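Local coordinates for flavoprotein 390 (Photobacterium phosphoreum, PDB 1FVP), which binds two flavin mononucleotides per subunit, each carrying a covalently attached myristate, as a homodimeric, non-fluorescent relative of bacterial luciferase, at the interface of chains A and B. Numbering follows the deposited sequence. Chains: chain A/B, Flavoprotein 390.

The interface of chains A and B. Residues chain A 56, 60-63; chain B 14.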
ATOM      1  N   ASP A  56      -9.745 -16.596   1.242  1.00 46.43           N
ATOM      2  CA  ASP A  56      -9.645 -17.138   2.601  1.00 46.80           C
ATOM      3  C   ASP A  56      -9.825 -18.657   2.636  1.00 47.19           C
ATOM      4  O   ASP A  56      -9.840 -19.337   1.599  1.00 47.68           O
ATOM      5  CB  ASP A  56     -10.712 -16.456   3.483  1.00 46.27           C
ATOM      6  CG  ASP A  56     -12.112 -16.724   2.945  1.00 45.83           C
ATOM      7  OD1 ASP A  56     -12.380 -17.775   2.349  1.00 44.87           O
ATOM      8  OD2 ASP A  56     -12.961 -15.824   3.147  1.00 45.80           O
ATOM      9  N   LYS A  60     -13.262 -17.620  -0.703  1.00 42.29           N
ATOM     10  CA  LYS A  60     -13.970 -16.336  -0.727  1.00 41.59           C
ATOM     11  C   LYS A  60     -12.964 -15.240  -1.106  1.00 40.96           C
ATOM     12  O   LYS A  60     -12.021 -14.983  -0.343  1.00 40.97           O
ATOM     13  CB  LYS A  60     -14.638 -15.967   0.579  1.00 41.85           C
ATOM     14  CG  LYS A  60     -15.712 -16.944   1.067  1.00 42.52           C
ATOM     15  CD  LYS A  60     -16.950 -16.210   1.561  1.00 42.73           C
ATOM     16  CE  LYS A  60     -16.595 -15.152   2.597  1.00 43.50           C
ATOM     17  NZ  LYS A  60     -17.375 -13.912   2.332  1.00 44.24           N
ATOM     18  N   LYS A  61     -13.187 -14.643  -2.263  1.00 39.90           N
ATOM     19  CA  LYS A  61     -12.306 -13.584  -2.757  1.00 38.79           C
ATOM     20  C   LYS A  61     -12.355 -12.374  -1.828  1.00 37.50           C
ATOM     21  O   LYS A  61     -13.444 -11.903  -1.519  1.00 37.61           O
ATOM     22  CB  LYS A  61     -12.636 -13.105  -4.160  1.00 39.44           C
ATOM     23  CG  LYS A  61     -12.468 -14.141  -5.266  1.00 39.90           C
ATOM     24  CD  LYS A  61     -12.093 -13.526  -6.608  1.00 39.41           C
ATOM     25  CE  LYS A  61     -10.586 -13.396  -6.753  1.00 39.09           C
ATOM     26  NZ  LYS A  61     -10.179 -14.160  -7.961  1.00 39.04           N
ATOM     27  N   LEU A  62     -11.187 -11.926  -1.450  1.00 36.28           N
ATOM     28  CA  LEU A  62     -11.009 -10.760  -0.566  1.00 35.13           C
ATOM     29  C   LEU A  62     -11.302  -9.503  -1.381  1.00 33.70           C
ATOM     30  O   LEU A  62     -11.297  -9.586  -2.611  1.00 32.88           O
ATOM     31  CB  LEU A  62      -9.602 -10.897   0.041  1.00 36.25           C
ATOM     32  CG  LEU A  62      -9.367 -12.091   0.958  1.00 36.79           C
ATOM     33  CD1 LEU A  62      -7.929 -12.585   0.950  1.00 37.01           C
ATOM     34  CD2 LEU A  62      -9.758 -11.689   2.387  1.00 37.54           C
ATOM     35  N   ALA A  63     -11.563  -8.405  -0.708  1.00 32.79           N
ATOM     36  CA  ALA A  63     -11.882  -7.097  -1.281  1.00 31.70           C
ATOM     37  C   ALA A  63     -10.620  -6.316  -1.631  1.00 30.96           C
ATOM     38  O   ALA A  63     -10.017  -5.733  -0.713  1.00 31.40           O
ATOM     39  CB  ALA A  63     -12.679  -6.284  -0.256  1.00 31.84           C
TER
ATOM     40  N   TYR B  14     -12.885 -11.914   6.162  1.00 46.85           N
ATOM     41  CA  TYR B  14     -14.337 -11.892   6.104  1.00 49.05           C
ATOM     42  C   TYR B  14     -15.065 -12.715   7.172  1.00 50.94           C
ATOM     43  O   TYR B  14     -14.616 -13.731   7.713  1.00 50.83           O
ATOM     44  CB  TYR B  14     -14.852 -12.441   4.760  1.00 49.00           C
ATOM     45  CG  TYR B  14     -14.667 -11.580   3.553  1.00 48.76           C
ATOM     46  CD1 TYR B  14     -14.815 -10.192   3.594  1.00 48.81           C
ATOM     47  CD2 TYR B  14     -14.367 -12.197   2.334  1.00 48.57           C
ATOM     48  CE1 TYR B  14     -14.640  -9.430   2.435  1.00 49.32           C
ATOM     49  CE2 TYR B  14     -14.189 -11.445   1.183  1.00 48.61           C
ATOM     50  CZ  TYR B  14     -14.328 -10.070   1.234  1.00 49.07           C
ATOM     51  OH  TYR B  14     -14.143  -9.371   0.078  1.00 49.57           O
TER
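B:Tyr14 lies against an extended stretch of the partner subunit, A:Lys60 to A:Ala63, touching its backbone with the phenol end and the side chain of A:Lys60 with the ring near CB. The hydroxyl B:Tyr14 OH donates a hydrogen bond to the carbonyl O of A:Lys61 at 3.1 Å, meeting it in the carbonyl plane on a lone pair, with a C=O...donor angle of 130°. The backbone N of A:Ala63 is 2.9 Å from B:Tyr14 OH, but its N-H points well aside, so this is a close contact and not a clear hydrogen bond. The A:Lys61 carbonyl O also lies in the ring plane at the CE2 edge, so the ring is met edge-on here.

A:Leu62 and A:Lys60 come from opposite sides of the ring plane, with that carbonyl O at the edge between them. On one side, A:Leu62 CA is 3.7 Å from B:Tyr14 CE2. On the other, a sharp turn at chi3 (-53°) swings the amine end of A:Lys60 towards B:Tyr14: CE of A:Lys60 lies 3.7 Å from B:Tyr14 CD2, and its terminal amine NZ comes to 3.5 Å from B:Tyr14 CD2. A:Asp56 makes a marginal contact, its carboxylate OD2 4.0 Å from B:Tyr14 CD2 and its plane turned 84° to the ring.

All the residues are in loops: B:Tyr14 follows strand 6-11, and the chain A stretch leads into strand 65-68. Both B:Tyr14 and A:Lys60 belong to flavin–fatty acid pockets, so this part of the two-fold homodimer interface adjoins bound ligand, and a twin contact exchanges the chains.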